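Local atomic coordinates of DNA polymerase sliding clamp 2 (Thermococcus kodakarensis, PDB entry 3LX2), a protein that forms a homotrimeric ring around DNA and probably tethers the replicative DNA polymerase and other proteins to it during replication. Residues 67-72 and 91-96; 89-92 and 98-101. All blocks are in the same frame, centred on the assembly; numbering follows the deposited sequence.

Contact 1: 67-72 and 91-96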
ATOM      1  N   GLU A  67     -40.708   4.186  -5.902  1.00 61.30           N
ATOM      2  CA  GLU A  67     -40.387   3.091  -6.783  1.00 61.25           C
ATOM      3  C   GLU A  67     -39.080   2.398  -6.398  1.00 60.30           C
ATOM      4  O   GLU A  67     -38.213   2.985  -5.722  1.00 60.08           O
ATOM      5  CB  GLU A  67     -40.320   3.560  -8.235  1.00 61.95           C
ATOM      6  CG  GLU A  67     -39.188   4.512  -8.550  1.00 65.75           C
ATOM      7  CD  GLU A  67     -38.793   4.475 -10.035  1.00 71.87           C
ATOM      8  OE1 GLU A  67     -38.753   5.562 -10.665  1.00 72.17           O
ATOM      9  OE2 GLU A  67     -38.516   3.357 -10.569  1.00 72.73           O
ATOM     10  N   ALA A  68     -38.977   1.148  -6.847  1.00 58.31           N
ATOM     11  CA  ALA A  68     -37.777   0.349  -6.776  1.00 56.47           C
ATOM     12  C   ALA A  68     -36.890   0.586  -7.966  1.00 55.51           C
ATOM     13  O   ALA A  68     -37.338   0.460  -9.117  1.00 55.94           O
ATOM     14  CB  ALA A  68     -38.142  -1.111  -6.726  1.00 56.65           C
ATOM     15  N   ILE A  69     -35.623   0.889  -7.699  1.00 53.54           N
ATOM     16  CA  ILE A  69     -34.593   0.889  -8.734  1.00 51.92           C
ATOM     17  C   ILE A  69     -33.596  -0.221  -8.480  1.00 51.83           C
ATOM     18  O   ILE A  69     -33.402  -0.664  -7.334  1.00 53.26           O
ATOM     19  CB  ILE A  69     -33.824   2.214  -8.819  1.00 51.47           C
ATOM     20  CG1 ILE A  69     -33.427   2.685  -7.423  1.00 51.61           C
ATOM     21  CG2 ILE A  69     -34.642   3.267  -9.579  1.00 51.29           C
ATOM     22  CD1 ILE A  69     -32.547   3.910  -7.426  1.00 52.92           C
ATOM     23  N   ALA A  70     -32.937  -0.660  -9.537  1.00 50.47           N
ATOM     24  CA  ALA A  70     -32.034  -1.771  -9.453  1.00 50.71           C
ATOM     25  C   ALA A  70     -30.842  -1.488 -10.355  1.00 50.44           C
ATOM     26  O   ALA A  70     -30.988  -0.931 -11.440  1.00 50.53           O
ATOM     27  CB  ALA A  70     -32.757  -3.079  -9.885  1.00 50.95           C
ATOM     28  N   PHE A  71     -29.653  -1.859  -9.908  1.00 50.16           N
ATOM     29  CA  PHE A  71     -28.474  -1.533 -10.699  1.00 50.70           C
ATOM     30  C   PHE A  71     -27.295  -2.403 -10.318  1.00 49.78           C
ATOM     31  O   PHE A  71     -27.311  -3.089  -9.304  1.00 49.53           O
ATOM     32  CB  PHE A  71     -28.126  -0.044 -10.555  1.00 50.74           C
ATOM     33  CG  PHE A  71     -28.215   0.429  -9.151  1.00 52.33           C
ATOM     34  CD1 PHE A  71     -27.122   0.328  -8.312  1.00 53.59           C
ATOM     35  CD2 PHE A  71     -29.413   0.908  -8.646  1.00 51.33           C
ATOM     36  CE1 PHE A  71     -27.220   0.719  -6.990  1.00 55.10           C
ATOM     37  CE2 PHE A  71     -29.518   1.305  -7.340  1.00 53.17           C
ATOM     38  CZ  PHE A  71     -28.410   1.223  -6.509  1.00 55.54           C
ATOM     39  N   ASP A  72     -26.259  -2.357 -11.135  1.00 49.60           N
ATOM     40  CA  ASP A  72     -25.151  -3.237 -10.908  1.00 49.88           C
ATOM     41  C   ASP A  72     -24.269  -2.724  -9.739  1.00 49.45           C
ATOM     42  O   ASP A  72     -23.789  -1.586  -9.761  1.00 47.02           O
ATOM     43  CB  ASP A  72     -24.384  -3.440 -12.189  1.00 49.63           C
ATOM     44  CG  ASP A  72     -23.465  -4.560 -12.080  1.00 53.21           C
ATOM     45  OD1 ASP A  72     -23.905  -5.684 -11.782  1.00 58.35           O
ATOM     46  OD2 ASP A  72     -22.277  -4.333 -12.268  1.00 60.41           O
ATOM     47  N   LEU A  91     -27.935  11.345  -5.475  1.00 41.05           N
ATOM     48  CA  LEU A  91     -28.602  10.366  -6.304  1.00 42.55           C
ATOM     49  C   LEU A  91     -29.870  10.975  -6.880  1.00 44.87           C
ATOM     50  O   LEU A  91     -30.702  11.533  -6.166  1.00 44.20           O
ATOM     51  CB  LEU A  91     -28.934   9.128  -5.507  1.00 41.84           C
ATOM     52  CG  LEU A  91     -27.783   8.466  -4.737  1.00 40.25           C
ATOM     53  CD1 LEU A  91     -28.379   7.423  -3.733  1.00 40.24           C
ATOM     54  CD2 LEU A  91     -26.824   7.811  -5.704  1.00 35.34           C
ATOM     55  N   ARG A  92     -30.006  10.861  -8.190  1.00 47.08           N
ATOM     56  CA  ARG A  92     -31.033  11.569  -8.887  1.00 49.81           C
ATOM     57  C   ARG A  92     -31.618  10.769 -10.048  1.00 50.97           C
ATOM     58  O   ARG A  92     -30.886  10.225 -10.892  1.00 51.21           O
ATOM     59  CB  ARG A  92     -30.473  12.880  -9.397  1.00 49.80           C
ATOM     60  CG  ARG A  92     -31.482  13.652 -10.135  1.00 54.88           C
ATOM     61  CD  ARG A  92     -30.786  14.684 -10.952  1.00 61.49           C
ATOM     62  NE  ARG A  92     -30.332  15.785 -10.118  1.00 61.55           N
ATOM     63  CZ  ARG A  92     -29.372  16.619 -10.475  1.00 63.49           C
ATOM     64  NH1 ARG A  92     -28.735  16.457 -11.642  1.00 65.41           N
ATOM     65  NH2 ARG A  92     -29.037  17.599  -9.657  1.00 64.01           N
ATOM     66  N   LYS A  93     -32.944  10.701 -10.072  1.00 52.24           N
ATOM     67  CA  LYS A  93     -33.643  10.022 -11.132  1.00 54.12           C
ATOM     68  C   LYS A  93     -34.738  10.908 -11.660  1.00 55.67           C
ATOM     69  O   LYS A  93     -35.540  11.469 -10.884  1.00 56.34           O
ATOM     70  CB  LYS A  93     -34.234   8.702 -10.675  1.00 53.76           C
ATOM     71  CG  LYS A  93     -34.818   7.917 -11.848  1.00 55.30           C
ATOM     72  CD  LYS A  93     -35.395   6.592 -11.439  1.00 55.46           C
ATOM     73  CE  LYS A  93     -36.097   5.929 -12.628  1.00 60.40           C
ATOM     74  NZ  LYS A  93     -37.288   6.720 -13.076  1.00 61.99           N
ATOM     75  N   GLY A  94     -34.736  11.048 -12.979  1.00 57.02           N
ATOM     76  CA  GLY A  94     -35.779  11.744 -13.692  1.00 59.59           C
ATOM     77  C   GLY A  94     -36.590  10.803 -14.560  1.00 61.20           C
ATOM     78  O   GLY A  94     -36.877   9.651 -14.175  1.00 61.16           O
ATOM     79  N   GLY A  95     -36.951  11.311 -15.738  1.00 62.98           N
ATOM     80  CA  GLY A  95     -37.767  10.588 -16.718  1.00 64.61           C
ATOM     81  C   GLY A  95     -37.185   9.269 -17.196  1.00 65.67           C
ATOM     82  O   GLY A  95     -37.838   8.218 -17.058  1.00 66.52           O
ATOM     83  N   GLU A  96     -35.976   9.302 -17.757  1.00 66.28           N
ATOM     84  CA  GLU A  96     -35.385   8.100 -18.386  1.00 67.20           C
ATOM     85  C   GLU A  96     -35.066   6.955 -17.393  1.00 66.76           C
ATOM     86  O   GLU A  96     -35.362   7.060 -16.179  1.00 67.18           O
ATOM     87  CB  GLU A  96     -34.142   8.465 -19.220  1.00 67.84           C
ATOM     88  CG  GLU A  96     -34.426   8.975 -20.649  1.00 71.22           C
ATOM     89  CD  GLU A  96     -34.132  10.480 -20.830  1.00 77.13           C
ATOM     90  OE1 GLU A  96     -33.081  10.846 -21.440  1.00 78.49           O
ATOM     91  OE2 GLU A  96     -34.956  11.297 -20.366  1.00 79.17           O
TER
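Lys93 reaches across from the end of strand 88-93 to Glu67 and Ile69 of strand 67-72. The two strands are not paired: their closest CA atoms, those of Ile69 and Lys93, are 9.5 Å apart. Side chains alone bridge this distance.

The polar part is a salt bridge. Lys93 NZ donates to Glu67 OE1 at 3.0 Å, on the syn side of the carboxylate and 17° out of its plane. The two side chains cross at about a right angle. Beyond CG the glutamate chain is extended, which carries the carboxylate out to the lysine. The lysine is straight as far as CE, and a bend at its last torsion (chi4 -65°) leaves NZ within bonding distance of both Glu67 OE1 and Gly94 O. The bond to Gly94 O is 3.2 Å long and nearly in line with that C=O bond. The carboxylate and the carbonyl thus fix the direction of the ammonium, and both would be expected to steady its positive charge.

The apolar part is small. Ile69 CG2 touches Lys93 CD at 3.9 Å, and the two side chains run past each other in opposite directions. One methylene of the lysine thus rests against a methyl of the isoleucine, while the charged end reaches on to the glutamate.

Both segments lie in the N-terminal PCNA domain. The contact joins the five-stranded sheet that holds strand 88-93 to strand 67-72, the outermost strand in this chain of the long sheet that runs on into the C-terminal half. Strand 26-31 pairs with strand 67-72. Phe3 of strand 3-7 and Leu115 pack against both Ile69 and Lys93.

Contact 2: 89-92 and 98-101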
ATOM      1  N   LEU A  89     -22.725  13.339  -1.980  1.00 35.89           N
ATOM      2  CA  LEU A  89     -23.272  12.370  -2.907  1.00 35.21           C
ATOM      3  C   LEU A  89     -24.662  12.806  -3.279  1.00 36.02           C
ATOM      4  O   LEU A  89     -25.472  13.143  -2.412  1.00 34.32           O
ATOM      5  CB  LEU A  89     -23.369  10.984  -2.254  1.00 35.44           C
ATOM      6  CG  LEU A  89     -24.195   9.838  -2.901  1.00 35.60           C
ATOM      7  CD1 LEU A  89     -23.755   9.568  -4.287  1.00 36.76           C
ATOM      8  CD2 LEU A  89     -24.123   8.512  -2.084  1.00 36.01           C
ATOM      9  N   VAL A  90     -24.941  12.774  -4.572  1.00 37.44           N
ATOM     10  CA  VAL A  90     -26.281  13.044  -5.054  1.00 39.10           C
ATOM     11  C   VAL A  90     -26.762  11.855  -5.840  1.00 40.14           C
ATOM     12  O   VAL A  90     -26.090  11.432  -6.785  1.00 39.99           O
ATOM     13  CB  VAL A  90     -26.344  14.194  -6.087  1.00 39.25           C
ATOM     14  CG1 VAL A  90     -27.825  14.442  -6.543  1.00 38.38           C
ATOM     15  CG2 VAL A  90     -25.679  15.485  -5.579  1.00 39.28           C
ATOM     16  N   LEU A  91     -27.935  11.345  -5.475  1.00 41.05           N
ATOM     17  CA  LEU A  91     -28.602  10.366  -6.304  1.00 42.55           C
ATOM     18  C   LEU A  91     -29.870  10.975  -6.880  1.00 44.87           C
ATOM     19  O   LEU A  91     -30.702  11.533  -6.166  1.00 44.20           O
ATOM     20  CB  LEU A  91     -28.934   9.128  -5.507  1.00 41.84           C
ATOM     21  CG  LEU A  91     -27.783   8.466  -4.737  1.00 40.25           C
ATOM     22  CD1 LEU A  91     -28.379   7.423  -3.733  1.00 40.24           C
ATOM     23  CD2 LEU A  91     -26.824   7.811  -5.704  1.00 35.34           C
ATOM     24  N   ARG A  92     -30.006  10.861  -8.190  1.00 47.08           N
ATOM     25  CA  ARG A  92     -31.033  11.569  -8.887  1.00 49.81           C
ATOM     26  C   ARG A  92     -31.618  10.769 -10.048  1.00 50.97           C
ATOM     27  O   ARG A  92     -30.886  10.225 -10.892  1.00 51.21           O
ATOM     28  CB  ARG A  92     -30.473  12.880  -9.397  1.00 49.80           C
ATOM     29  CG  ARG A  92     -31.482  13.652 -10.135  1.00 54.88           C
ATOM     30  CD  ARG A  92     -30.786  14.684 -10.952  1.00 61.49           C
ATOM     31  NE  ARG A  92     -30.332  15.785 -10.118  1.00 61.55           N
ATOM     32  CZ  ARG A  92     -29.372  16.619 -10.475  1.00 63.49           C
ATOM     33  NH1 ARG A  92     -28.735  16.457 -11.642  1.00 65.41           N
ATOM     34  NH2 ARG A  92     -29.037  17.599  -9.657  1.00 64.01           N
ATOM     35  N   PHE A  98     -32.046   5.762 -16.211  1.00 60.44           N
ATOM     36  CA  PHE A  98     -30.691   5.855 -15.682  1.00 57.60           C
ATOM     37  C   PHE A  98     -30.706   6.384 -14.256  1.00 54.82           C
ATOM     38  O   PHE A  98     -31.514   7.250 -13.913  1.00 53.69           O
ATOM     39  CB  PHE A  98     -29.851   6.801 -16.541  1.00 57.99           C
ATOM     40  CG  PHE A  98     -29.198   6.139 -17.702  1.00 59.41           C
ATOM     41  CD1 PHE A  98     -27.970   5.524 -17.559  1.00 62.53           C
ATOM     42  CD2 PHE A  98     -29.802   6.145 -18.954  1.00 62.23           C
ATOM     43  CE1 PHE A  98     -27.345   4.891 -18.653  1.00 63.28           C
ATOM     44  CE2 PHE A  98     -29.197   5.536 -20.057  1.00 61.43           C
ATOM     45  CZ  PHE A  98     -27.964   4.908 -19.903  1.00 63.80           C
ATOM     46  N   LEU A  99     -29.830   5.865 -13.406  1.00 51.92           N
ATOM     47  CA  LEU A  99     -29.580   6.580 -12.148  1.00 49.55           C
ATOM     48  C   LEU A  99     -28.526   7.647 -12.447  1.00 48.24           C
ATOM     49  O   LEU A  99     -27.442   7.354 -12.993  1.00 47.10           O
ATOM     50  CB  LEU A  99     -29.074   5.633 -11.086  1.00 49.07           C
ATOM     51  CG  LEU A  99     -28.488   6.125  -9.768  1.00 46.94           C
ATOM     52  CD1 LEU A  99     -29.542   6.676  -8.853  1.00 41.17           C
ATOM     53  CD2 LEU A  99     -27.802   4.931  -9.082  1.00 47.17           C
ATOM     54  N   GLU A 100     -28.836   8.879 -12.124  1.00 46.47           N
ATOM     55  CA  GLU A 100     -27.786   9.855 -12.187  1.00 46.50           C
ATOM     56  C   GLU A 100     -27.052   9.971 -10.811  1.00 44.81           C
ATOM     57  O   GLU A 100     -27.714  10.131  -9.745  1.00 43.43           O
ATOM     58  CB  GLU A 100     -28.313  11.190 -12.743  1.00 46.82           C
ATOM     59  CG  GLU A 100     -27.295  12.302 -12.714  1.00 53.93           C
ATOM     60  CD  GLU A 100     -27.698  13.483 -13.598  1.00 64.64           C
ATOM     61  OE1 GLU A 100     -28.939  13.796 -13.673  1.00 67.71           O
ATOM     62  OE2 GLU A 100     -26.768  14.095 -14.213  1.00 65.93           O
ATOM     63  N   VAL A 101     -25.707   9.888 -10.847  1.00 42.16           N
ATOM     64  CA  VAL A 101     -24.882   9.917  -9.629  1.00 40.84           C
ATOM     65  C   VAL A 101     -23.897  11.071  -9.676  1.00 41.08           C
ATOM     66  O   VAL A 101     -23.079  11.205 -10.603  1.00 40.96           O
ATOM     67  CB  VAL A 101     -24.026   8.622  -9.485  1.00 41.87           C
ATOM     68  CG1 VAL A 101     -23.220   8.598  -8.148  1.00 41.76           C
ATOM     69  CG2 VAL A 101     -24.879   7.380  -9.643  1.00 38.17           C
TER
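Leu89, Leu91, Leu99 and Val101 form the apolar centre where strands 89-92 and 98-101 run side by side. Leu89 CD1 meets Val101 CG1 at 4.0 Å. Val101 holds CG1 anti to its backbone N (chi1 -176°), which turns this methyl to Leu89 and leaves CG2 for Leu91. Leu91 CD2 lies 4.4 Å from Val101 CG2, and Leu91 CB is 4.2 Å from Leu99 CD1.

The backbones are antiparallel, with 158° between the strand directions. Leu91 and Val101 are a non-hydrogen-bonded pair. Arg92 and Glu100 are a hydrogen-bonded pair: Arg92 N donates to Glu100 O at 2.9 Å, and Glu100 N to Arg92 O at 2.7 Å. Val101 CA also makes a CA-H...O contact with Val90 O.

On the opposite face, the side chains of Arg92 and Glu100 lie alongside each other and point the same way. Arg92 NH1 makes a long, weak salt bridge of 3.4 Å to Glu100 OE1. The oxygen sits at the guanidinium edge, in its plane, but the carboxylate is turned 87° to that plane. Arg92 has a stronger partner in Glu4 of strand 3-7, whose OE1 makes a salt bridge with Arg92 NE.

The strands form a beta hairpin in the middle of a five-stranded antiparallel sheet, flanked by strands 3-7 and 108-114. Phe76 of helix 73-80 packs on Leu91 and Val101, and Phe13 of helix 10-21 on Leu89.

Overall arrangement
Both contacts use strand 88-93 and share Leu91 and Arg92, and their centres are 8 Å apart. Contact 2 lies within one sheet, where backbone pairing and an apolar face under the helices hold neighbouring strands together. Contact 1 runs between sheets and depends on side chains alone, with a much smaller interface. Both are largely buried, but each includes a partly exposed glutamate. The ion pairs differ: that of contact 1 is short and close to the carboxylate plane, whereas that of contact 2 is long and weak, and its arginine also pairs with Glu4. The contacts meet where Lys93 CG packs 4.0 Å from Phe98 O.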